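Local coordinates for Ral guanine nucleotide dissociation stimulator-like 2 (Mus musculus, PDB 4JGW), which probably acts as a guanine nucleotide exchange factor for small G proteins and is a putative effector of Ras and/or Rap, at residues P192-D197 against T278-R283; G258-S263 against E292-V297. All blocks are in the same frame, centred on the assembly; numbering follows the deposited sequence.

Contact 1 of 2, residues P192-D197 against T278-R283; sequences PADPTD and TVRPLR
Asp194 and Arg280 join a loop to the residue that follows strand 277-279. Segment 192-197 runs extended through Pro192 and Ala193, then turns at Asp194 into a 3-10 segment that starts at Pro195 and runs on past Asp197. Asp197 N bonds to Asp194 O at 3.1 Å. Segment 278-283 leaves strand 277-279 after Val279 and continues as extended loop to Arg283, the N-cap of the next helix.

The contact is a salt bridge, with Asp194 OD1 3.1 Å from Arg280 NH1. The carboxylate is stacked over one face of the guanidinium, and the two planes are 17° apart. Asp194 OD2 sits over the centre of that face, 3.5 Å from Arg280 CZ. The attraction is one of charge, since no N-H of Arg280 points at the oxygen. The arginine chain is extended from CG to NE, which carries the guanidinium across to the aspartate. Pro195 CD lies 3.8 Å from Arg280 NH1.

The carboxylate is also held from its own segment. Thr196 OG1 and Thr196 N donate to Asp194 OD1 at 2.7 and 2.9 Å. Both come from one face of the carboxylate plane. The backbone bond makes an Asx turn and fixes the group that receives the arginine.

The contact ties the loop before helix 203-219 to the antiparallel hairpin 267-269/277-279 of the CDC25-homology region. Arg280 pairs through its backbone with Gly266 and rests on Thr268 of strand 267-269. Trp450 of helix 445-453 bonds to Asp194 O, while Thr196 and Leu282 pack on Leu290 of helix 284-303.

Contact 2 of 2, residues G258-S263 against E292-V297; sequences GAVVSS and EKWIRV
Trp294 reaches from helix 284-303 to helix 244-264 and meets it with a ring face and an edge. Val260 CG2 lies over the face of the six-membered ring, 3.6 Å from its centroid and 17° off the normal. This is a CH-pi contact. Both valine methyls take part: CG2 anti to the carbonyl carbon lies over the benzo ring, while CG1 anti to the backbone N approaches Trp294 CG at 3.8 Å.

Segments 258-263 and 292-297 run nearly antiparallel (161°), their axes 11.0 Å apart at closest. The tryptophan bridges the distance between them within the helical catalytic domain of the RasGEF (CDC25-homology) family.

The pyrrole edge faces Ser263. The 2.4 Å between Trp294 NE1 and Ser263 OG is too short to be trusted as a length, but it puts the N-H toward the hydroxyl (147°). The indole N-H, in a buried place, is thus probably satisfied by the serine oxygen. Ala259 CB comes within 4.3 Å of Trp294 CH2.

Val260 also packs on Val313, Ala316 and Leu317 of helix 307-318. On the other helix, Val297 packs against Ala203 and Leu206 of helix 203-219, and Trp294 touches Val198.

Contacts 1 and 2 have centres about 12 Å apart and touch directly through Pro195 and Thr196. Pro195 O is 3.1 Å from Ser263 CB, and Thr196 CG2 is 3.7 Å from Ser263 O. The loop 192-197 therefore packs on the end of helix 244-264 that also receives the tryptophan. The second segments are close in the chain too, because strand 277-279 leads into helix 284-303 through 280-283. Contact 1 is partly buried, whereas all four touching residues of contact 2 are buried. Contact 2 lies within the RasGEF domain, and contact 1 joins residues 278-283 to the loop that leads into helix 203-219.

Contact 1 of 2, residues P192-D197 against T278-R283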
loop_
_atom_site.group_PDB
_atom_site.type_symbol
_atom_site.label_atom_id
_atom_site.label_comp_id
_atom_site.label_asym_id
_atom_site.label_seq_id
_atom_site.Cartn_x
_atom_site.Cartn_y
_atom_site.Cartn_z
ATOM N N PRO A 192 -13.579 -20.449 23.215
ATOM C CA PRO A 192 -12.924 -19.152 23.014
ATOM C C PRO A 192 -11.717 -18.949 23.931
ATOM O O PRO A 192 -11.777 -19.273 25.121
ATOM C CB PRO A 192 -14.027 -18.138 23.360
ATOM C CG PRO A 192 -15.082 -18.923 24.081
ATOM C CD PRO A 192 -15.019 -20.282 23.478
ATOM N N ALA A 193 -10.635 -18.419 23.365
ATOM C CA ALA A 193 -9.394 -18.204 24.105
ATOM C C ALA A 193 -9.556 -17.137 25.181
ATOM O O ALA A 193 -10.275 -16.155 24.990
ATOM C CB ALA A 193 -8.268 -17.828 23.152
ATOM N N ASP A 194 -8.895 -17.354 26.315
ATOM C CA ASP A 194 -8.844 -16.379 27.395
ATOM C C ASP A 194 -7.978 -15.205 26.933
ATOM O O ASP A 194 -6.786 -15.382 26.673
ATOM C CB ASP A 194 -8.268 -17.027 28.664
ATOM C CG ASP A 194 -8.304 -16.107 29.886
ATOM O OD1 ASP A 194 -8.463 -14.875 29.741
ATOM O OD2 ASP A 194 -8.158 -16.628 31.012
ATOM N N PRO A 195 -8.580 -14.006 26.811
ATOM C CA PRO A 195 -7.825 -12.834 26.361
ATOM C C PRO A 195 -6.693 -12.450 27.318
ATOM O O PRO A 195 -5.667 -11.932 26.871
ATOM C CB PRO A 195 -8.889 -11.729 26.297
ATOM C CG PRO A 195 -9.994 -12.196 27.185
ATOM C CD PRO A 195 -9.999 -13.684 27.058
ATOM N N THR A 196 -6.874 -12.726 28.611
ATOM C CA THR A 196 -5.862 -12.419 29.628
ATOM C C THR A 196 -4.636 -13.348 29.568
ATOM O O THR A 196 -3.662 -13.141 30.293
ATOM C CB THR A 196 -6.453 -12.411 31.071
ATOM O OG1 THR A 196 -6.746 -13.748 31.493
ATOM C CG2 THR A 196 -7.722 -11.563 31.146
ATOM N N ASP A 197 -4.686 -14.358 28.699
ATOM C CA ASP A 197 -3.566 -15.285 28.502
ATOM C C ASP A 197 -2.383 -14.671 27.754
ATOM O O ASP A 197 -1.374 -15.340 27.525
ATOM C CB ASP A 197 -4.024 -16.566 27.794
ATOM C CG ASP A 197 -4.548 -17.621 28.758
ATOM O OD1 ASP A 197 -4.392 -17.460 29.989
ATOM O OD2 ASP A 197 -5.112 -18.624 28.274
ATOM N N THR A 278 -18.911 -11.852 28.591
ATOM C CA THR A 278 -18.525 -12.472 29.857
ATOM C C THR A 278 -17.267 -11.788 30.381
ATOM O O THR A 278 -16.322 -11.549 29.626
ATOM C CB THR A 278 -18.278 -13.986 29.714
ATOM O OG1 THR A 278 -17.307 -14.220 28.686
ATOM C CG2 THR A 278 -19.572 -14.713 29.361
ATOM N N VAL A 279 -17.265 -11.472 31.674
ATOM C CA VAL A 279 -16.183 -10.707 32.295
ATOM C C VAL A 279 -15.540 -11.497 33.435
ATOM O O VAL A 279 -16.236 -12.112 34.246
ATOM C CB VAL A 279 -16.686 -9.328 32.819
ATOM C CG1 VAL A 279 -15.533 -8.495 33.378
ATOM C CG2 VAL A 279 -17.409 -8.553 31.718
ATOM N N ARG A 280 -14.209 -11.476 33.479
ATOM C CA ARG A 280 -13.441 -12.102 34.554
ATOM C C ARG A 280 -13.037 -11.072 35.613
ATOM O O ARG A 280 -12.842 -9.901 35.284
ATOM C CB ARG A 280 -12.201 -12.797 33.989
ATOM C CG ARG A 280 -12.501 -14.096 33.264
ATOM C CD ARG A 280 -11.222 -14.830 32.903
ATOM N NE ARG A 280 -11.490 -16.140 32.315
ATOM C CZ ARG A 280 -11.628 -16.370 31.012
ATOM N NH1 ARG A 280 -11.528 -15.377 30.136
ATOM N NH2 ARG A 280 -11.870 -17.602 30.583
ATOM N N PRO A 281 -12.912 -11.502 36.887
ATOM C CA PRO A 281 -12.579 -10.585 37.984
ATOM C C PRO A 281 -11.146 -10.067 37.923
ATOM O O PRO A 281 -10.202 -10.860 37.880
ATOM C CB PRO A 281 -12.758 -11.452 39.234
ATOM C CG PRO A 281 -12.551 -12.853 38.761
ATOM C CD PRO A 281 -13.097 -12.888 37.365
ATOM N N LEU A 282 -10.990 -8.745 37.923
ATOM C CA LEU A 282 -9.664 -8.128 37.923
ATOM C C LEU A 282 -9.590 -6.922 38.855
ATOM O O LEU A 282 -10.288 -5.923 38.659
ATOM C CB LEU A 282 -9.235 -7.729 36.501
ATOM C CG LEU A 282 -8.948 -8.822 35.461
ATOM C CD1 LEU A 282 -8.826 -8.216 34.072
ATOM C CD2 LEU A 282 -7.700 -9.633 35.806
ATOM N N ARG A 283 -8.749 -7.035 39.880
ATOM C CA ARG A 283 -8.420 -5.911 40.749
ATOM C C ARG A 283 -7.487 -4.959 39.998
ATOM O O ARG A 283 -6.777 -5.393 39.089
ATOM C CB ARG A 283 -7.761 -6.405 42.040
ATOM C CG ARG A 283 -8.736 -6.999 43.050
ATOM C CD ARG A 283 -8.032 -7.472 44.315
ATOM N NE ARG A 283 -7.448 -8.806 44.160
ATOM C CZ ARG A 283 -6.155 -9.053 43.947
ATOM N NH1 ARG A 283 -5.276 -8.061 43.861
ATOM N NH2 ARG A 283 -5.740 -10.306 43.821
#

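Contact 2 of 2, residues G258-S263 against E292-V297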
loop_
_atom_site.group_PDB
_atom_site.type_symbol
_atom_site.label_atom_id
_atom_site.label_comp_id
_atom_site.label_asym_id
_atom_site.label_seq_id
_atom_site.Cartn_x
_atom_site.Cartn_y
_atom_site.Cartn_z
ATOM N N GLY A 258 -8.426 -4.796 19.110
ATOM C CA GLY A 258 -9.531 -5.436 19.817
ATOM C C GLY A 258 -9.049 -6.360 20.920
ATOM O O GLY A 258 -9.612 -6.374 22.015
ATOM N N ALA A 259 -7.997 -7.125 20.629
ATOM C CA ALA A 259 -7.394 -8.034 21.604
ATOM C C ALA A 259 -6.893 -7.298 22.845
ATOM O O ALA A 259 -7.062 -7.784 23.966
ATOM C CB ALA A 259 -6.270 -8.830 20.967
ATOM N N VAL A 260 -6.287 -6.128 22.638
ATOM C CA VAL A 260 -5.765 -5.305 23.734
ATOM C C VAL A 260 -6.900 -4.809 24.630
ATOM O O VAL A 260 -6.854 -4.982 25.849
ATOM C CB VAL A 260 -4.930 -4.098 23.220
ATOM C CG1 VAL A 260 -4.398 -3.275 24.385
ATOM C CG2 VAL A 260 -3.779 -4.566 22.345
ATOM N N VAL A 261 -7.914 -4.201 24.015
ATOM C CA VAL A 261 -9.098 -3.716 24.727
ATOM C C VAL A 261 -9.759 -4.857 25.510
ATOM O O VAL A 261 -10.045 -4.720 26.701
ATOM C CB VAL A 261 -10.118 -3.063 23.753
ATOM C CG1 VAL A 261 -11.429 -2.746 24.460
ATOM C CG2 VAL A 261 -9.534 -1.797 23.126
ATOM N N SER A 262 -9.963 -5.984 24.830
ATOM C CA SER A 262 -10.623 -7.160 25.396
ATOM C C SER A 262 -9.891 -7.740 26.614
ATOM O O SER A 262 -10.518 -8.021 27.641
ATOM C CB SER A 262 -10.796 -8.226 24.309
ATOM O OG SER A 262 -11.438 -9.385 24.808
ATOM N N SER A 263 -8.572 -7.901 26.503
ATOM C CA SER A 263 -7.773 -8.518 27.567
ATOM C C SER A 263 -7.617 -7.619 28.789
ATOM O O SER A 263 -7.689 -8.096 29.923
ATOM C CB SER A 263 -6.402 -8.958 27.048
ATOM O OG SER A 263 -5.514 -7.866 26.931
ATOM N N GLU A 292 0.700 -3.171 31.520
ATOM C CA GLU A 292 2.161 -3.253 31.442
ATOM C C GLU A 292 2.617 -4.258 30.384
ATOM O O GLU A 292 3.581 -4.010 29.659
ATOM C CB GLU A 292 2.750 -3.624 32.809
ATOM C CG GLU A 292 2.701 -2.499 33.848
ATOM C CD GLU A 292 2.746 -3.000 35.291
ATOM O OE1 GLU A 292 3.052 -4.192 35.519
ATOM O OE2 GLU A 292 2.475 -2.192 36.205
ATOM N N LYS A 293 1.911 -5.385 30.300
ATOM C CA LYS A 293 2.218 -6.427 29.324
ATOM C C LYS A 293 2.059 -5.941 27.882
ATOM O O LYS A 293 2.949 -6.145 27.054
ATOM C CB LYS A 293 1.349 -7.666 29.564
ATOM C CG LYS A 293 1.698 -8.864 28.685
ATOM C CD LYS A 293 3.080 -9.406 29.018
ATOM C CE LYS A 293 3.408 -10.618 28.183
ATOM N NZ LYS A 293 4.394 -11.489 28.874
ATOM N N TRP A 294 0.925 -5.302 27.595
ATOM C CA TRP A 294 0.639 -4.783 26.259
ATOM C C TRP A 294 1.549 -3.622 25.870
ATOM O O TRP A 294 1.925 -3.494 24.702
ATOM C CB TRP A 294 -0.831 -4.380 26.130
ATOM C CG TRP A 294 -1.755 -5.546 25.947
ATOM C CD1 TRP A 294 -2.683 -6.001 26.836
ATOM C CD2 TRP A 294 -1.833 -6.412 24.806
ATOM N NE1 TRP A 294 -3.336 -7.094 26.322
ATOM C CE2 TRP A 294 -2.837 -7.368 25.076
ATOM C CE3 TRP A 294 -1.150 -6.476 23.583
ATOM C CZ2 TRP A 294 -3.182 -8.374 24.167
ATOM C CZ3 TRP A 294 -1.493 -7.477 22.679
ATOM C CH2 TRP A 294 -2.501 -8.412 22.979
ATOM N N ILE A 295 1.894 -2.785 26.851
ATOM C CA ILE A 295 2.863 -1.706 26.656
ATOM C C ILE A 295 4.200 -2.284 26.184
ATOM O O ILE A 295 4.805 -1.776 25.235
ATOM C CB ILE A 295 3.059 -0.860 27.951
ATOM C CG1 ILE A 295 1.843 0.041 28.194
ATOM C CG2 ILE A 295 4.327 -0.010 27.870
ATOM C CD1 ILE A 295 1.755 0.616 29.603
ATOM N N ARG A 296 4.640 -3.351 26.848
ATOM C CA ARG A 296 5.891 -4.021 26.516
ATOM C C ARG A 296 5.821 -4.717 25.155
ATOM O O ARG A 296 6.802 -4.727 24.412
ATOM C CB ARG A 296 6.277 -5.008 27.626
ATOM C CG ARG A 296 7.531 -5.839 27.358
ATOM C CD ARG A 296 8.793 -4.992 27.199
ATOM N NE ARG A 296 9.125 -4.247 28.412
ATOM C CZ ARG A 296 9.744 -4.765 29.470
ATOM N NH1 ARG A 296 10.099 -6.045 29.485
ATOM N NH2 ARG A 296 10.001 -4.000 30.519
ATOM N N VAL A 297 4.664 -5.292 24.837
ATOM C CA VAL A 297 4.431 -5.897 23.523
ATOM C C VAL A 297 4.530 -4.837 22.421
ATOM O O VAL A 297 5.131 -5.080 21.371
ATOM C CB VAL A 297 3.068 -6.635 23.458
ATOM C CG1 VAL A 297 2.709 -7.010 22.019
ATOM C CG2 VAL A 297 3.098 -7.879 24.331
#